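PDB 7AKC: phenolpthiocerol synthesis type-I polyketide synthase ppsA from Mycobacterium bovis, which probably takes part, within the PpsABCDE complex, in building the lipid core of phthiocerols and phenolphthiocerols, and is represented here by its acyltransferase domain. Local coordinates for residues Gly148-Leu153 with Ala212-Ala217; Phe167-Leu172 with Ala184-Gln189. All blocks are in the same frame, centred on the assembly; numbering follows the deposited sequence.

Contact 1: residues Gly148-Leu153 with Ala212-Ala217; sequences GGMALL and APHNPA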
loop_
_atom_site.group_PDB
_atom_site.type_symbol
_atom_site.label_atom_id
_atom_site.label_comp_id
_atom_site.label_asym_id
_atom_site.label_seq_id
_atom_site.Cartn_x
_atom_site.Cartn_y
_atom_site.Cartn_z
ATOM N N GLY A 148 4.277 -15.712 -6.468
ATOM C CA GLY A 148 4.603 -14.390 -7.007
ATOM C C GLY A 148 5.600 -13.661 -6.153
ATOM O O GLY A 148 5.798 -13.969 -4.972
ATOM N N GLY A 149 6.295 -12.744 -6.769
ATOM C CA GLY A 149 7.282 -11.943 -6.077
ATOM C C GLY A 149 7.207 -10.503 -6.551
ATOM O O GLY A 149 6.385 -10.157 -7.402
ATOM N N MET A 150 7.940 -9.651 -5.867
ATOM C CA MET A 150 8.014 -8.240 -6.233
ATOM C C MET A 150 9.467 -7.811 -6.311
ATOM O O MET A 150 10.318 -8.435 -5.693
ATOM C CB MET A 150 7.237 -7.378 -5.242
ATOM C CG MET A 150 5.751 -7.710 -5.266
ATOM S SD MET A 150 4.746 -6.811 -4.068
ATOM C CE MET A 150 3.898 -5.731 -5.106
ATOM N N ALA A 151 9.752 -6.725 -7.039
ATOM C CA ALA A 151 11.129 -6.209 -7.082
ATOM C C ALA A 151 11.057 -4.700 -7.057
ATOM O O ALA A 151 10.249 -4.118 -7.777
ATOM C CB ALA A 151 11.875 -6.678 -8.322
ATOM N N LEU A 152 11.927 -4.087 -6.259
ATOM C CA LEU A 152 12.072 -2.646 -6.167
ATOM C C LEU A 152 13.125 -2.278 -7.188
ATOM O O LEU A 152 14.283 -2.731 -7.086
ATOM C CB LEU A 152 12.558 -2.262 -4.766
ATOM C CG LEU A 152 12.849 -0.758 -4.578
ATOM C CD1 LEU A 152 11.594 0.114 -4.871
ATOM C CD2 LEU A 152 13.437 -0.483 -3.170
ATOM N N LEU A 153 12.751 -1.483 -8.188
ATOM C CA LEU A 153 13.674 -1.087 -9.242
ATOM C C LEU A 153 14.019 0.393 -9.119
ATOM O O LEU A 153 13.119 1.229 -8.876
ATOM C CB LEU A 153 13.000 -1.304 -10.615
ATOM C CG LEU A 153 12.343 -2.673 -10.842
ATOM C CD1 LEU A 153 11.779 -2.762 -12.230
ATOM C CD2 LEU A 153 13.316 -3.823 -10.566
ATOM N N ALA A 212 2.092 -12.067 -3.715
ATOM C CA ALA A 212 2.268 -10.790 -4.433
ATOM C C ALA A 212 0.937 -10.318 -4.995
ATOM O O ALA A 212 0.367 -10.982 -5.843
ATOM C CB ALA A 212 3.302 -10.930 -5.507
ATOM N N PRO A 213 0.429 -9.161 -4.540
ATOM C CA PRO A 213 -0.756 -8.612 -5.121
ATOM C C PRO A 213 -0.370 -7.654 -6.262
ATOM O O PRO A 213 0.754 -7.664 -6.673
ATOM C CB PRO A 213 -1.390 -7.916 -3.906
ATOM C CG PRO A 213 -0.302 -7.766 -2.858
ATOM C CD PRO A 213 0.959 -8.335 -3.462
ATOM N N HIS A 214 -1.329 -6.893 -6.779
ATOM C CA HIS A 214 -1.048 -5.841 -7.794
ATOM C C HIS A 214 -0.461 -6.423 -9.079
ATOM O O HIS A 214 0.419 -5.787 -9.655
ATOM C CB HIS A 214 -0.276 -4.679 -7.175
ATOM C CG HIS A 214 -0.773 -4.373 -5.813
ATOM N ND1 HIS A 214 -2.070 -3.996 -5.584
ATOM C CD2 HIS A 214 -0.183 -4.465 -4.610
ATOM C CE1 HIS A 214 -2.255 -3.831 -4.300
ATOM N NE2 HIS A 214 -1.125 -4.121 -3.692
ATOM N N ASN A 215 -1.000 -7.559 -9.503
ATOM C CA ASN A 215 -0.529 -8.218 -10.745
ATOM C C ASN A 215 -1.648 -9.133 -11.257
ATOM O O ASN A 215 -2.567 -9.398 -10.493
ATOM C CB ASN A 215 0.842 -8.869 -10.536
ATOM C CG ASN A 215 0.777 -10.116 -9.686
ATOM O OD1 ASN A 215 0.565 -11.203 -10.200
ATOM N ND2 ASN A 215 0.966 -9.963 -8.391
ATOM N N PRO A 216 -1.606 -9.606 -12.521
ATOM C CA PRO A 216 -2.688 -10.413 -13.088
ATOM C C PRO A 216 -3.100 -11.691 -12.343
ATOM O O PRO A 216 -4.153 -12.183 -12.591
ATOM C CB PRO A 216 -2.156 -10.772 -14.484
ATOM C CG PRO A 216 -1.273 -9.618 -14.838
ATOM C CD PRO A 216 -0.588 -9.305 -13.530
ATOM N N ALA A 217 -2.257 -12.175 -11.442
ATOM C CA ALA A 217 -2.602 -13.369 -10.646
ATOM C C ALA A 217 -3.786 -13.070 -9.724
ATOM O O ALA A 217 -4.445 -14.005 -9.287
ATOM C CB ALA A 217 -1.414 -13.817 -9.861
HETATM O O HOH W 1 2.076 -15.081 -4.821
#

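Contact 2: residues Phe167-Leu172 with Ala184-Gln189; sequences FPQVTL and AGPTEQ. With NA (sodium ion), chain B.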
loop_
_atom_site.group_PDB
_atom_site.type_symbol
_atom_site.label_atom_id
_atom_site.label_comp_id
_atom_site.label_asym_id
_atom_site.label_seq_id
_atom_site.Cartn_x
_atom_site.Cartn_y
_atom_site.Cartn_z
ATOM N N PHE A 167 6.462 -8.780 -20.890
ATOM C CA PHE A 167 6.239 -9.834 -19.891
ATOM C C PHE A 167 4.784 -9.742 -19.534
ATOM O O PHE A 167 4.445 -8.972 -18.635
ATOM C CB PHE A 167 7.103 -9.608 -18.635
ATOM C CG PHE A 167 8.512 -10.136 -18.726
ATOM C CD1 PHE A 167 9.441 -9.545 -19.579
ATOM C CD2 PHE A 167 8.917 -11.207 -17.947
ATOM C CE1 PHE A 167 10.750 -10.043 -19.669
ATOM C CE2 PHE A 167 10.222 -11.713 -18.042
ATOM C CZ PHE A 167 11.138 -11.115 -18.889
ATOM N N PRO A 168 3.892 -10.505 -20.231
ATOM C CA PRO A 168 2.432 -10.358 -19.965
ATOM C C PRO A 168 2.009 -10.568 -18.529
ATOM O O PRO A 168 1.003 -9.996 -18.103
ATOM C CB PRO A 168 1.774 -11.429 -20.867
ATOM C CG PRO A 168 2.928 -12.269 -21.398
ATOM C CD PRO A 168 4.157 -11.438 -21.348
ATOM N N GLN A 169 2.774 -11.403 -17.791
ATOM C CA GLN A 169 2.400 -11.693 -16.402
ATOM C C GLN A 169 3.049 -10.789 -15.355
ATOM O O GLN A 169 2.745 -10.927 -14.167
ATOM C CB GLN A 169 2.690 -13.153 -16.062
ATOM C CG GLN A 169 1.793 -14.149 -16.732
ATOM C CD GLN A 169 2.223 -15.533 -16.267
ATOM O OE1 GLN A 169 3.180 -16.128 -16.820
ATOM N NE2 GLN A 169 1.538 -16.074 -15.244
ATOM N N VAL A 170 3.906 -9.841 -15.781
ATOM C CA VAL A 170 4.545 -8.910 -14.852
ATOM C C VAL A 170 3.980 -7.530 -15.090
ATOM O O VAL A 170 4.015 -7.046 -16.216
ATOM C CB VAL A 170 6.083 -8.873 -14.986
ATOM C CG1 VAL A 170 6.648 -7.834 -14.024
ATOM C CG2 VAL A 170 6.671 -10.275 -14.689
ATOM N N THR A 171 3.526 -6.866 -14.011
ATOM C CA THR A 171 3.006 -5.517 -14.140
ATOM C C THR A 171 3.650 -4.587 -13.143
ATOM O O THR A 171 4.291 -5.022 -12.165
ATOM C CB THR A 171 1.445 -5.555 -14.040
ATOM O OG1 THR A 171 1.078 -6.194 -12.816
ATOM C CG2 THR A 171 0.815 -6.283 -15.241
ATOM N N LEU A 172 3.471 -3.287 -13.358
ATOM C CA LEU A 172 3.935 -2.272 -12.440
ATOM C C LEU A 172 2.979 -2.399 -11.242
ATOM O O LEU A 172 1.757 -2.333 -11.401
ATOM C CB LEU A 172 3.817 -0.902 -13.114
ATOM C CG LEU A 172 4.464 0.242 -12.364
ATOM C CD1 LEU A 172 4.830 1.417 -13.321
ATOM C CD2 LEU A 172 3.557 0.779 -11.288
ATOM N N ALA A 184 5.604 -6.602 -10.061
ATOM C CA ALA A 184 5.033 -7.765 -9.417
ATOM C C ALA A 184 4.629 -8.782 -10.474
ATOM O O ALA A 184 4.118 -8.417 -11.526
ATOM C CB ALA A 184 3.816 -7.358 -8.573
ATOM N N GLY A 185 4.808 -10.050 -10.139
ATOM C CA GLY A 185 4.485 -11.135 -11.046
ATOM C C GLY A 185 5.101 -12.444 -10.576
ATOM O O GLY A 185 5.602 -12.548 -9.452
ATOM N N PRO A 186 5.079 -13.479 -11.437
ATOM C CA PRO A 186 5.656 -14.772 -11.039
ATOM C C PRO A 186 7.107 -14.643 -10.528
ATOM O O PRO A 186 7.904 -13.924 -11.175
ATOM C CB PRO A 186 5.548 -15.624 -12.318
ATOM C CG PRO A 186 4.381 -15.008 -13.064
ATOM C CD PRO A 186 4.538 -13.507 -12.810
ATOM N N THR A 187 7.447 -15.263 -9.387
ATOM C CA THR A 187 8.773 -15.075 -8.789
ATOM C C THR A 187 9.946 -15.300 -9.764
ATOM O O THR A 187 10.870 -14.491 -9.787
ATOM C CB THR A 187 8.961 -15.893 -7.503
ATOM O OG1 THR A 187 10.042 -15.332 -6.806
ATOM C CG2 THR A 187 9.276 -17.372 -7.749
ATOM N N GLU A 188 9.866 -16.330 -10.615
ATOM C CA GLU A 188 10.937 -16.619 -11.553
ATOM C C GLU A 188 11.090 -15.547 -12.625
ATOM O O GLU A 188 12.232 -15.259 -13.050
ATOM C CB GLU A 188 10.783 -18.018 -12.174
ATOM C CG GLU A 188 9.555 -18.205 -13.053
ATOM C CD GLU A 188 8.246 -18.509 -12.341
ATOM O OE1 GLU A 188 8.200 -18.440 -11.089
ATOM O OE2 GLU A 188 7.250 -18.775 -13.053
ATOM N N GLN A 189 9.949 -14.886 -12.998
ATOM C CA GLN A 189 10.002 -13.774 -13.954
ATOM C C GLN A 189 10.587 -12.521 -13.297
ATOM O O GLN A 189 11.350 -11.801 -13.923
ATOM C CB GLN A 189 8.641 -13.550 -14.586
ATOM C CG GLN A 189 8.153 -14.806 -15.318
ATOM C CD GLN A 189 6.814 -14.603 -15.972
ATOM O OE1 GLN A 189 6.388 -13.466 -16.225
ATOM N NE2 GLN A 189 6.134 -15.697 -16.291
HETATM NA NA NA B . 3.940 -6.666 -18.421
HETATM O O HOH W 2 1.506 -7.038 -18.595
HETATM O O HOH W 3 5.200 -12.896 -18.554
HETATM O O HOH W 4 3.100 -4.484 -18.285
HETATM O O HOH W 5 2.989 -6.630 -20.589
#

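Contact 1: residues Gly148-Leu153 with Ala212-Ala217
Gly148 and Ala212 share one water. Its oxygen accepts from Gly148 N at 2.8 Å and, more loosely, from Ala212 N. No direct hydrogen bond joins 148-153 to 212-217, so this water is the polar link between them. The rest is van der Waals contact, mostly apolar. Ala212 CB lies against the strand backbone, with Gly148 C at 3.6 Å. Met150 adds its long side chain. CG stands beside the backbone N (chi1 -64°) and lies near Ala212 CB. Further out, SD approaches Pro213 CD at 4.1 Å, and the two side chains cross at about a right angle. The chain bends at chi3 (108°), and CE comes to the edge of the His214 ring, 4.3 Å from CD2. The loop also braces itself. Asn215 ND2 donates to Ala212 O at 2.8 Å and to Pro213 O at 2.9 Å, lying above both carbonyl planes. Asn215 OD1 accepts from Ala217 N, which makes an Asx turn. His214 NE2 is hydrogen-bonded to Ser112 OG, and ND1 to Asn266 O. Ser112 lies in a GxSxG sequence, consistent with the Ser-His pair of acyltransferases. Strand 148-153 runs between strands 180-184 and 204-207 in an antiparallel sheet, and the loop beside its start leads on to helix 222-228.

Contact 2: residues Phe167-Leu172 with Ala184-Gln189
Gln189 reaches back from the first turn of helix 187-199 to Phe167, Gln169 and Val170. Segment 167-172 is a type I turn, Phe167 to Val170, running into the first strand of a beta hairpin. Gln189 CB meets Val170 CG2 at 3.8 Å and lies slightly farther from Phe167 CD2. CG stands beside the backbone N (chi1 -59°), and the chain is extended beyond it. At the tip the amide splits its work. OE1 sits at the edge of the Phe167 ring, close to Val170 CG2 at 3.6 Å, and accepts from a water that in turn accepts from Gln169 N. NE2 donates to Gln169 OE1 at 3.0 Å, from above that carbonyl plane. The two amide planes are turned 72° apart. Gln169 also lays its NE2 3.7 Å from Pro186 CG, the proline at the N-cap of the helix. Just after the turn, Thr171 and Ala184 form an antiparallel hydrogen-bonded pair, with Thr171 N to Ala184 O at 3.0 Å and Ala184 N to Thr171 O at 2.9 Å. Phe167 O and Val170 O bind a sodium ion together with Ile164 O and three waters, Val170 O at 2.2 Å.

In the fold
Contact 2 is nested in the chain between the two segments of contact 1, and their centres are about 6 Å apart. Strand 148-153 and both segments of contact 2 belong to a ferredoxin-like beta-alpha-beta-beta-alpha-beta subdomain, as in related acyltransferases; loop 212-217 follows its last strand. Gly149 N and Gly185 O probably form a hydrogen bond at 2.8 Å, joining the strand of contact 1 to the end of the hairpin. Thr171 OG1 lies 3.3 Å from His214 O, a weak hydrogen bond, and Asn215 CB packs 3.5 Å from Ala184 O. The sodium ion lies about 12 Å from the nearest side-chain atom of His214, CB, and farther from its ring, well away from the probable Ser112-His214 pair.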